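Local atomic coordinates of 3-hexulose-6-phosphate isomerase (Methanocaldococcus jannaschii, PDB entry 1JEO), a protein that catalyses the interconversion of D-arabino-hex-3-ulose 6-phosphate and fructose 6-phosphate in the biosynthesis of ribose 5-phosphate. Residues A[54-65]-A[151-162]; A[26-36]-A[126-134]. All blocks are in the same frame, centred on the assembly; numbering follows the deposited sequence.

Contact 1 of 2, residues A[54-65]-A[151-162]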
loop_
_atom_site.group_PDB
_atom_site.type_symbol
_atom_site.label_atom_id
_atom_site.label_comp_id
_atom_site.label_asym_id
_atom_site.label_seq_id
_atom_site.Cartn_x
_atom_site.Cartn_y
_atom_site.Cartn_z
ATOM N N ILE A 54 8.385 -1.666 -3.059
ATOM C CA ILE A 54 7.777 -0.621 -2.230
ATOM C C ILE A 54 6.729 -1.323 -1.345
ATOM O O ILE A 54 6.594 -1.004 -0.159
ATOM C CB ILE A 54 7.158 0.521 -3.134
ATOM C CG1 ILE A 54 8.181 1.647 -3.355
ATOM C CG2 ILE A 54 5.899 1.149 -2.510
ATOM C CD1 ILE A 54 9.439 1.281 -4.098
ATOM N N GLY A 55 6.054 -2.322 -1.927
ATOM C CA GLY A 55 5.052 -3.108 -1.220
ATOM C C GLY A 55 5.648 -3.891 -0.065
ATOM O O GLY A 55 5.060 -3.957 1.015
ATOM N N ARG A 56 6.851 -4.419 -0.286
ATOM C CA ARG A 56 7.597 -5.170 0.726
ATOM C C ARG A 56 8.016 -4.258 1.896
ATOM O O ARG A 56 8.010 -4.686 3.051
ATOM C CB ARG A 56 8.832 -5.842 0.110
ATOM C CG ARG A 56 8.547 -7.092 -0.708
ATOM C CD ARG A 56 9.813 -7.632 -1.355
ATOM N NE ARG A 56 9.619 -8.841 -2.158
ATOM C CZ ARG A 56 9.269 -8.850 -3.445
ATOM N NH1 ARG A 56 9.053 -7.714 -4.100
ATOM N NH2 ARG A 56 9.150 -10.004 -4.087
ATOM N N CYS A 57 8.327 -2.994 1.594
ATOM C CA CYS A 57 8.710 -2.011 2.618
ATOM C C CYS A 57 7.563 -1.771 3.605
ATOM O O CYS A 57 7.785 -1.640 4.811
ATOM C CB CYS A 57 9.106 -0.680 1.980
ATOM S SG CYS A 57 10.627 -0.709 1.028
ATOM N N PHE A 58 6.339 -1.777 3.075
ATOM C CA PHE A 58 5.123 -1.585 3.863
ATOM C C PHE A 58 4.779 -2.868 4.631
ATOM O O PHE A 58 4.410 -2.801 5.808
ATOM C CB PHE A 58 3.969 -1.167 2.936
ATOM C CG PHE A 58 2.651 -0.910 3.640
ATOM C CD1 PHE A 58 1.493 -1.593 3.231
ATOM C CD2 PHE A 58 2.545 0.038 4.676
ATOM C CE1 PHE A 58 0.235 -1.335 3.840
ATOM C CE2 PHE A 58 1.295 0.310 5.295
ATOM C CZ PHE A 58 0.138 -0.380 4.874
ATOM N N ALA A 59 4.925 -4.020 3.967
ATOM C CA ALA A 59 4.642 -5.333 4.563
ATOM C C ALA A 59 5.516 -5.594 5.788
ATOM O O ALA A 59 5.025 -6.053 6.824
ATOM C CB ALA A 59 4.832 -6.439 3.534
ATOM N N MET A 60 6.790 -5.211 5.674
ATOM C CA MET A 60 7.768 -5.357 6.752
ATOM C C MET A 60 7.401 -4.450 7.932
ATOM O O MET A 60 7.411 -4.890 9.086
ATOM C CB MET A 60 9.172 -5.004 6.250
ATOM C CG MET A 60 10.268 -5.183 7.288
ATOM S SD MET A 60 11.877 -4.691 6.716
ATOM C CE MET A 60 12.352 -6.179 5.850
ATOM N N ARG A 61 7.017 -3.212 7.621
ATOM C CA ARG A 61 6.652 -2.239 8.644
ATOM C C ARG A 61 5.362 -2.599 9.409
ATOM O O ARG A 61 5.291 -2.383 10.619
ATOM C CB ARG A 61 6.626 -0.826 8.050
ATOM C CG ARG A 61 6.886 0.296 9.050
ATOM C CD ARG A 61 8.227 0.247 9.774
ATOM N NE ARG A 61 9.217 1.162 9.208
ATOM C CZ ARG A 61 10.529 0.946 9.217
ATOM N NH1 ARG A 61 11.025 -0.158 9.757
ATOM N NH2 ARG A 61 11.351 1.831 8.672
ATOM N N LEU A 62 4.399 -3.232 8.727
ATOM C CA LEU A 62 3.145 -3.673 9.359
ATOM C C LEU A 62 3.431 -4.801 10.345
ATOM O O LEU A 62 2.812 -4.888 11.412
ATOM C CB LEU A 62 2.138 -4.158 8.319
ATOM C CG LEU A 62 1.285 -3.132 7.577
ATOM C CD1 LEU A 62 0.395 -3.873 6.600
ATOM C CD2 LEU A 62 0.439 -2.304 8.553
ATOM N N MET A 63 4.422 -5.620 9.990
ATOM C CA MET A 63 4.877 -6.736 10.810
ATOM C C MET A 63 5.548 -6.165 12.068
ATOM O O MET A 63 5.308 -6.659 13.172
ATOM C CB MET A 63 5.845 -7.606 9.993
ATOM C CG MET A 63 6.435 -8.824 10.693
ATOM S SD MET A 63 7.909 -8.468 11.678
ATOM C CE MET A 63 7.321 -9.085 13.159
ATOM N N HIS A 64 6.337 -5.100 11.894
ATOM C CA HIS A 64 7.044 -4.423 12.990
ATOM C C HIS A 64 6.090 -3.893 14.062
ATOM O O HIS A 64 6.439 -3.851 15.243
ATOM C CB HIS A 64 7.882 -3.255 12.459
ATOM C CG HIS A 64 9.097 -3.666 11.689
ATOM N ND1 HIS A 64 9.682 -4.908 11.816
ATOM C CD2 HIS A 64 9.855 -2.984 10.798
ATOM C CE1 HIS A 64 10.749 -4.968 11.038
ATOM N NE2 HIS A 64 10.877 -3.814 10.410
ATOM N N LEU A 65 4.878 -3.532 13.637
ATOM C CA LEU A 65 3.840 -3.016 14.527
ATOM C C LEU A 65 2.986 -4.100 15.200
ATOM O O LEU A 65 2.123 -3.784 16.024
ATOM C CB LEU A 65 2.944 -2.014 13.789
ATOM C CG LEU A 65 3.568 -0.746 13.192
ATOM C CD1 LEU A 65 2.453 0.147 12.694
ATOM C CD2 LEU A 65 4.421 -0.005 14.207
ATOM N N LEU A 151 5.551 5.025 -1.601
ATOM C CA LEU A 151 6.389 4.661 -0.446
ATOM C C LEU A 151 6.158 5.664 0.679
ATOM O O LEU A 151 5.924 5.268 1.825
ATOM C CB LEU A 151 7.887 4.634 -0.802
ATOM C CG LEU A 151 8.895 4.320 0.325
ATOM C CD1 LEU A 151 8.677 2.915 0.880
ATOM C CD2 LEU A 151 10.327 4.475 -0.175
ATOM N N ILE A 152 6.160 6.949 0.322
ATOM C CA ILE A 152 5.942 8.028 1.286
ATOM C C ILE A 152 4.530 7.952 1.884
ATOM O O ILE A 152 4.389 8.022 3.102
ATOM C CB ILE A 152 6.298 9.415 0.670
ATOM C CG1 ILE A 152 7.813 9.456 0.431
ATOM C CG2 ILE A 152 5.892 10.568 1.611
ATOM C CD1 ILE A 152 8.323 10.589 -0.431
ATOM N N PHE A 153 3.527 7.673 1.043
ATOM C CA PHE A 153 2.127 7.530 1.481
ATOM C C PHE A 153 2.000 6.374 2.478
ATOM O O PHE A 153 1.382 6.526 3.533
ATOM C CB PHE A 153 1.193 7.287 0.271
ATOM C CG PHE A 153 -0.238 6.936 0.644
ATOM C CD1 PHE A 153 -1.081 7.890 1.260
ATOM C CD2 PHE A 153 -0.734 5.634 0.420
ATOM C CE1 PHE A 153 -2.399 7.547 1.653
ATOM C CE2 PHE A 153 -2.053 5.274 0.808
ATOM C CZ PHE A 153 -2.888 6.232 1.428
ATOM N N LEU A 154 2.592 5.232 2.126
ATOM C CA LEU A 154 2.549 4.040 2.968
ATOM C C LEU A 154 3.261 4.200 4.306
ATOM O O LEU A 154 2.846 3.607 5.296
ATOM C CB LEU A 154 3.035 2.810 2.196
ATOM C CG LEU A 154 2.067 2.376 1.084
ATOM C CD1 LEU A 154 2.725 1.329 0.221
ATOM C CD2 LEU A 154 0.736 1.888 1.640
ATOM N N ASP A 155 4.288 5.050 4.339
ATOM C CA ASP A 155 5.010 5.337 5.581
ATOM C C ASP A 155 4.177 6.300 6.431
ATOM O O ASP A 155 4.245 6.254 7.658
ATOM C CB ASP A 155 6.399 5.917 5.305
ATOM C CG ASP A 155 7.397 4.867 4.810
ATOM O OD1 ASP A 155 7.265 3.671 5.150
ATOM O OD2 ASP A 155 8.342 5.251 4.095
ATOM N N LEU A 156 3.357 7.128 5.771
ATOM C CA LEU A 156 2.463 8.068 6.462
ATOM C C LEU A 156 1.276 7.306 7.068
ATOM O O LEU A 156 0.743 7.717 8.097
ATOM C CB LEU A 156 1.961 9.183 5.530
ATOM C CG LEU A 156 2.940 10.226 4.972
ATOM C CD1 LEU A 156 2.195 11.185 4.067
ATOM C CD2 LEU A 156 3.637 10.980 6.080
ATOM N N VAL A 157 0.910 6.175 6.453
ATOM C CA VAL A 157 -0.173 5.307 6.944
ATOM C C VAL A 157 0.336 4.641 8.231
ATOM O O VAL A 157 -0.381 4.593 9.233
ATOM C CB VAL A 157 -0.583 4.234 5.880
ATOM C CG1 VAL A 157 -1.556 3.203 6.457
ATOM C CG2 VAL A 157 -1.225 4.923 4.686
ATOM N N ILE A 158 1.600 4.207 8.207
ATOM C CA ILE A 158 2.249 3.589 9.367
ATOM C C ILE A 158 2.315 4.620 10.502
ATOM O O ILE A 158 1.996 4.295 11.646
ATOM C CB ILE A 158 3.678 3.070 9.009
ATOM C CG1 ILE A 158 3.586 1.902 8.013
ATOM C CG2 ILE A 158 4.452 2.656 10.266
ATOM C CD1 ILE A 158 2.857 0.652 8.543
ATOM N N ALA A 159 2.646 5.867 10.153
ATOM C CA ALA A 159 2.731 6.977 11.113
ATOM C C ALA A 159 1.386 7.196 11.797
ATOM O O ALA A 159 1.326 7.335 13.019
ATOM C CB ALA A 159 3.180 8.259 10.415
ATOM N N GLU A 160 0.312 7.138 11.005
ATOM C CA GLU A 160 -1.040 7.309 11.519
ATOM C C GLU A 160 -1.530 6.118 12.344
ATOM O O GLU A 160 -2.313 6.308 13.277
ATOM C CB GLU A 160 -2.028 7.626 10.392
ATOM C CG GLU A 160 -1.829 8.986 9.724
ATOM C CD GLU A 160 -1.960 10.160 10.683
ATOM O OE1 GLU A 160 -3.003 10.271 11.357
ATOM O OE2 GLU A 160 -1.010 10.971 10.762
ATOM N N ILE A 161 -1.061 4.905 12.023
ATOM C CA ILE A 161 -1.451 3.701 12.778
ATOM C C ILE A 161 -0.808 3.745 14.172
ATOM O O ILE A 161 -1.454 3.401 15.162
ATOM C CB ILE A 161 -1.088 2.365 12.031
ATOM C CG1 ILE A 161 -1.941 2.220 10.765
ATOM C CG2 ILE A 161 -1.353 1.140 12.931
ATOM C CD1 ILE A 161 -1.528 1.070 9.832
ATOM N N MET A 162 0.434 4.229 14.238
ATOM C CA MET A 162 1.175 4.353 15.499
ATOM C C MET A 162 0.555 5.400 16.433
ATOM O O MET A 162 0.533 5.205 17.647
ATOM C CB MET A 162 2.643 4.702 15.242
ATOM C CG MET A 162 3.465 3.603 14.601
ATOM S SD MET A 162 5.235 3.986 14.542
ATOM C CE MET A 162 5.317 4.743 13.116
HETATM O O HOH W 1 7.472 3.416 8.239
#
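Phe58 and Leu154 meet at the centre of a nearly parallel helix pair in the alpha/beta sandwich of the SIS fold, where residues 54-65 and 151-162 run side by side, their axes 10° apart and 9.7 Å at closest approach. A CH-pi contact dominates the middle: Leu154 CD2 stands over the Phe58 ring, 3.7 Å from its centroid and 3° off the normal. The ring reaches across because its CG lies anti to the backbone N (chi1 -179°); Leu62 CD1, from the same helix, lies over the opposite face but toward the rim, so a leucine methyl sits on each side of the phenyl. The remaining packing is apolar. Ile158 sends CD1 to within 3.6 Å of Phe58 CE2 and also against Leu62 CD2, while its other branch, CG2, abuts Arg61 CG. Toward the C-terminal ends, Leu65 splits its two methyls between neighbouring residues, CD1 against Ile161 CG2 and CD2 3.8 Å from Met162 CG; at the other end Ile54 crosses Leu151. No direct hydrogen bond joins the two segments; a water on the flank bridges them, accepting from Arg61 NE at 3.0 Å and donating to Asp155 OD1 at 3.1 Å.

Contact 2 of 2, residues A[26-36]-A[126-134]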
loop_
_atom_site.group_PDB
_atom_site.type_symbol
_atom_site.label_atom_id
_atom_site.label_comp_id
_atom_site.label_asym_id
_atom_site.label_seq_id
_atom_site.Cartn_x
_atom_site.Cartn_y
_atom_site.Cartn_z
ATOM N N TRP A 26 -10.840 12.290 0.692
ATOM C CA TRP A 26 -9.549 11.610 0.697
ATOM C C TRP A 26 -9.182 11.104 2.084
ATOM O O TRP A 26 -8.561 10.053 2.210
ATOM C CB TRP A 26 -8.457 12.513 0.125
ATOM C CG TRP A 26 -8.648 12.809 -1.328
ATOM C CD1 TRP A 26 -9.295 13.885 -1.864
ATOM C CD2 TRP A 26 -8.227 12.002 -2.435
ATOM N NE1 TRP A 26 -9.316 13.799 -3.235
ATOM C CE2 TRP A 26 -8.669 12.655 -3.618
ATOM C CE3 TRP A 26 -7.522 10.783 -2.547
ATOM C CZ2 TRP A 26 -8.428 12.129 -4.913
ATOM C CZ3 TRP A 26 -7.278 10.253 -3.838
ATOM C CH2 TRP A 26 -7.736 10.934 -5.004
ATOM N N LYS A 27 -9.638 11.822 3.116
ATOM C CA LYS A 27 -9.414 11.466 4.523
ATOM C C LYS A 27 -10.167 10.163 4.809
ATOM O O LYS A 27 -9.695 9.318 5.574
ATOM C CB LYS A 27 -9.947 12.570 5.443
ATOM C CG LYS A 27 -9.423 12.533 6.884
ATOM C CD LYS A 27 -10.385 13.201 7.883
ATOM C CE LYS A 27 -10.634 14.688 7.603
ATOM N NZ LYS A 27 -9.399 15.507 7.708
ATOM N N ASN A 28 -11.316 10.005 4.144
ATOM C CA ASN A 28 -12.170 8.827 4.268
ATOM C C ASN A 28 -11.462 7.588 3.715
ATOM O O ASN A 28 -11.589 6.510 4.284
ATOM C CB ASN A 28 -13.510 9.051 3.549
ATOM C CG ASN A 28 -14.424 7.834 3.614
ATOM O OD1 ASN A 28 -14.654 7.166 2.605
ATOM N ND2 ASN A 28 -14.902 7.511 4.810
ATOM N N LYS A 29 -10.719 7.761 2.619
ATOM C CA LYS A 29 -9.966 6.666 1.994
ATOM C C LYS A 29 -8.847 6.178 2.922
ATOM O O LYS A 29 -8.653 4.969 3.084
ATOM C CB LYS A 29 -9.392 7.097 0.638
ATOM C CG LYS A 29 -10.443 7.298 -0.450
ATOM C CD LYS A 29 -9.802 7.625 -1.789
ATOM C CE LYS A 29 -10.837 7.816 -2.890
ATOM N NZ LYS A 29 -11.560 6.558 -3.243
ATOM N N LEU A 30 -8.187 7.129 3.589
ATOM C CA LEU A 30 -7.107 6.848 4.541
ATOM C C LEU A 30 -7.670 6.173 5.794
ATOM O O LEU A 30 -7.090 5.200 6.284
ATOM C CB LEU A 30 -6.370 8.146 4.917
ATOM C CG LEU A 30 -5.293 8.159 6.019
ATOM C CD1 LEU A 30 -4.110 7.270 5.641
ATOM C CD2 LEU A 30 -4.828 9.580 6.269
ATOM N N ASP A 31 -8.808 6.685 6.283
ATOM C CA ASP A 31 -9.487 6.149 7.469
ATOM C C ASP A 31 -9.986 4.731 7.226
ATOM O O ASP A 31 -9.871 3.874 8.102
ATOM C CB ASP A 31 -10.667 7.038 7.894
ATOM C CG ASP A 31 -10.227 8.334 8.573
ATOM O OD1 ASP A 31 -9.058 8.448 8.993
ATOM O OD2 ASP A 31 -11.067 9.251 8.689
ATOM N N SER A 32 -10.480 4.487 6.010
ATOM C CA SER A 32 -10.987 3.176 5.606
ATOM C C SER A 32 -9.847 2.161 5.497
ATOM O O SER A 32 -9.993 1.031 5.952
ATOM C CB SER A 32 -11.751 3.273 4.282
ATOM O OG SER A 32 -12.385 2.049 3.962
ATOM N N LEU A 33 -8.698 2.597 4.965
ATOM C CA LEU A 33 -7.510 1.740 4.820
ATOM C C LEU A 33 -7.021 1.270 6.195
ATOM O O LEU A 33 -6.803 0.076 6.396
ATOM C CB LEU A 33 -6.381 2.483 4.070
ATOM C CG LEU A 33 -4.938 1.927 3.979
ATOM C CD1 LEU A 33 -4.877 0.582 3.283
ATOM C CD2 LEU A 33 -4.053 2.917 3.248
ATOM N N ILE A 34 -6.943 2.209 7.141
ATOM C CA ILE A 34 -6.503 1.954 8.515
ATOM C C ILE A 34 -7.493 1.061 9.281
ATOM O O ILE A 34 -7.073 0.144 9.988
ATOM C CB ILE A 34 -6.244 3.304 9.263
ATOM C CG1 ILE A 34 -5.054 4.022 8.613
ATOM C CG2 ILE A 34 -5.975 3.087 10.760
ATOM C CD1 ILE A 34 -4.893 5.453 9.032
ATOM N N ASP A 35 -8.790 1.301 9.082
ATOM C CA ASP A 35 -9.855 0.531 9.734
ATOM C C ASP A 35 -9.823 -0.941 9.297
ATOM O O ASP A 35 -9.915 -1.842 10.136
ATOM C CB ASP A 35 -11.225 1.158 9.430
ATOM C CG ASP A 35 -12.323 0.663 10.357
ATOM O OD1 ASP A 35 -12.106 0.622 11.587
ATOM O OD2 ASP A 35 -13.412 0.319 9.851
ATOM N N ARG A 36 -9.610 -1.160 7.996
ATOM C CA ARG A 36 -9.526 -2.501 7.404
ATOM C C ARG A 36 -8.277 -3.258 7.854
ATOM O O ARG A 36 -8.327 -4.475 8.020
ATOM C CB ARG A 36 -9.562 -2.420 5.878
ATOM C CG ARG A 36 -10.906 -2.015 5.322
ATOM C CD ARG A 36 -10.803 -1.737 3.839
ATOM N NE ARG A 36 -11.984 -1.052 3.321
ATOM C CZ ARG A 36 -12.943 -1.631 2.603
ATOM N NH1 ARG A 36 -12.882 -2.920 2.301
ATOM N NH2 ARG A 36 -13.971 -0.909 2.186
ATOM N N ALA A 126 -11.484 -4.179 -6.900
ATOM C CA ALA A 126 -11.257 -3.516 -5.618
ATOM C C ALA A 126 -12.490 -2.931 -4.938
ATOM O O ALA A 126 -13.367 -2.362 -5.590
ATOM C CB ALA A 126 -10.196 -2.444 -5.770
ATOM N N ASP A 127 -12.516 -3.055 -3.612
ATOM C CA ASP A 127 -13.592 -2.530 -2.769
ATOM C C ASP A 127 -13.294 -1.052 -2.486
ATOM O O ASP A 127 -14.209 -0.244 -2.325
ATOM C CB ASP A 127 -13.639 -3.300 -1.448
ATOM C CG ASP A 127 -15.026 -3.319 -0.815
ATOM O OD1 ASP A 127 -16.021 -3.520 -1.539
ATOM O OD2 ASP A 127 -15.115 -3.155 0.419
ATOM N N LEU A 128 -12.000 -0.735 -2.416
ATOM C CA LEU A 128 -11.499 0.611 -2.161
ATOM C C LEU A 128 -10.331 0.884 -3.099
ATOM O O LEU A 128 -9.377 0.102 -3.164
ATOM C CB LEU A 128 -11.034 0.749 -0.699
ATOM C CG LEU A 128 -10.311 2.023 -0.224
ATOM C CD1 LEU A 128 -11.257 3.223 -0.184
ATOM C CD2 LEU A 128 -9.701 1.788 1.144
ATOM N N THR A 129 -10.425 1.983 -3.837
ATOM C CA THR A 129 -9.366 2.386 -4.753
ATOM C C THR A 129 -8.779 3.699 -4.250
ATOM O O THR A 129 -9.516 4.637 -3.929
ATOM C CB THR A 129 -9.881 2.530 -6.211
ATOM O OG1 THR A 129 -10.375 1.267 -6.665
ATOM C CG2 THR A 129 -8.757 2.976 -7.156
ATOM N N ILE A 130 -7.452 3.730 -4.117
ATOM C CA ILE A 130 -6.734 4.923 -3.668
ATOM C C ILE A 130 -5.806 5.397 -4.806
ATOM O O ILE A 130 -4.685 4.899 -4.944
ATOM C CB ILE A 130 -5.924 4.671 -2.343
ATOM C CG1 ILE A 130 -6.855 4.163 -1.228
ATOM C CG2 ILE A 130 -5.225 5.972 -1.890
ATOM C CD1 ILE A 130 -6.168 3.829 0.099
ATOM N N PRO A 131 -6.279 6.338 -5.661
ATOM C CA PRO A 131 -5.456 6.844 -6.767
ATOM C C PRO A 131 -4.430 7.880 -6.296
ATOM O O PRO A 131 -4.741 8.739 -5.471
ATOM C CB PRO A 131 -6.485 7.510 -7.696
ATOM C CG PRO A 131 -7.818 6.968 -7.246
ATOM C CD PRO A 131 -7.645 6.888 -5.767
ATOM N N LEU A 132 -3.189 7.734 -6.757
ATOM C CA LEU A 132 -2.118 8.674 -6.437
ATOM C C LEU A 132 -1.688 9.232 -7.790
ATOM O O LEU A 132 -0.742 8.744 -8.423
ATOM C CB LEU A 132 -0.954 7.989 -5.692
ATOM C CG LEU A 132 -1.211 7.399 -4.296
ATOM C CD1 LEU A 132 0.015 6.673 -3.821
ATOM C CD2 LEU A 132 -1.605 8.469 -3.292
ATOM N N GLU A 133 -2.469 10.208 -8.253
ATOM C CA GLU A 133 -2.267 10.874 -9.541
ATOM C C GLU A 133 -1.127 11.883 -9.485
ATOM O O GLU A 133 -1.307 13.054 -9.133
ATOM C CB GLU A 133 -3.577 11.522 -10.001
ATOM C CG GLU A 133 -4.702 10.510 -10.200
ATOM C CD GLU A 133 -6.077 11.148 -10.221
ATOM O OE1 GLU A 133 -6.559 11.559 -9.142
ATOM O OE2 GLU A 133 -6.676 11.226 -11.315
ATOM N N VAL A 134 0.060 11.378 -9.807
ATOM C CA VAL A 134 1.296 12.149 -9.801
ATOM C C VAL A 134 1.744 12.614 -11.180
ATOM O O VAL A 134 1.322 12.065 -12.199
ATOM C CB VAL A 134 2.436 11.343 -9.144
ATOM C CG1 VAL A 134 2.166 11.199 -7.662
ATOM C CG2 VAL A 134 2.578 9.978 -9.799
#
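Leu128 pushes its CD2 methyl into the flank of helix 26-36, 3.9 Å from both Lys29 O and Ser32 OG, and its neighbours in the chain are gripped by the two long basic side chains of that helix. Lys29 runs extended past the leucine and bends only at its last torsion, which delivers NZ to Thr129 O for a 2.9 Å hydrogen bond almost in line with the carbonyl (C=O...N 172°). In this three-layer alpha/beta sandwich, 128-130 is an outermost strand of the parallel sheet within the chain, and the helix crosses it at -122°. Ile130 CD1 and Leu33 CD2, 3.9 Å apart, carry the packing inward. One face of the Arg36 guanidinium passes over Leu128 CB, toward the rim of the group, and NH1 and NH2 point at a single oxygen, Asp127 OD2, at 2.9 and 3.1 Å; the carboxylate plane is turned 73° from the guanidinium. NE, meanwhile, bonds to Ser32 OG in the guanidinium plane, which holds the group's rotation. A leucine in place of Arg36 would probably leave the Asp127 carboxylate without its salt-bridge mate. At the far end, Trp26 brings CZ3 to 3.4 Å from Pro131 O.

Helix 24-39 and helix 144-164 join the two contacts, whose centres lie 14 Å apart. Val157, which borders the Phe58 ring in contact 1, turns CG2 to Leu33 CD2 of contact 2 at 3.8 Å, and Phe153 CE2 approaches that same methyl at 3.9 Å; Glu160 CB meets Ile34 CD1 at 3.8 Å. Helix 144-164, which follows strand 128-130, thus packs against both helix 49-64 and helix 24-39. Contact 1 lies nearer the probable catalytic site: the Ile54 side chain is about 4 Å from that of Glu147, the inferred proton acceptor, and about 6 Å from that of Ser51, a probable substrate-binding residue; in contact 2 the Thr129 side chain lies about 9 Å from Gly93, another such residue.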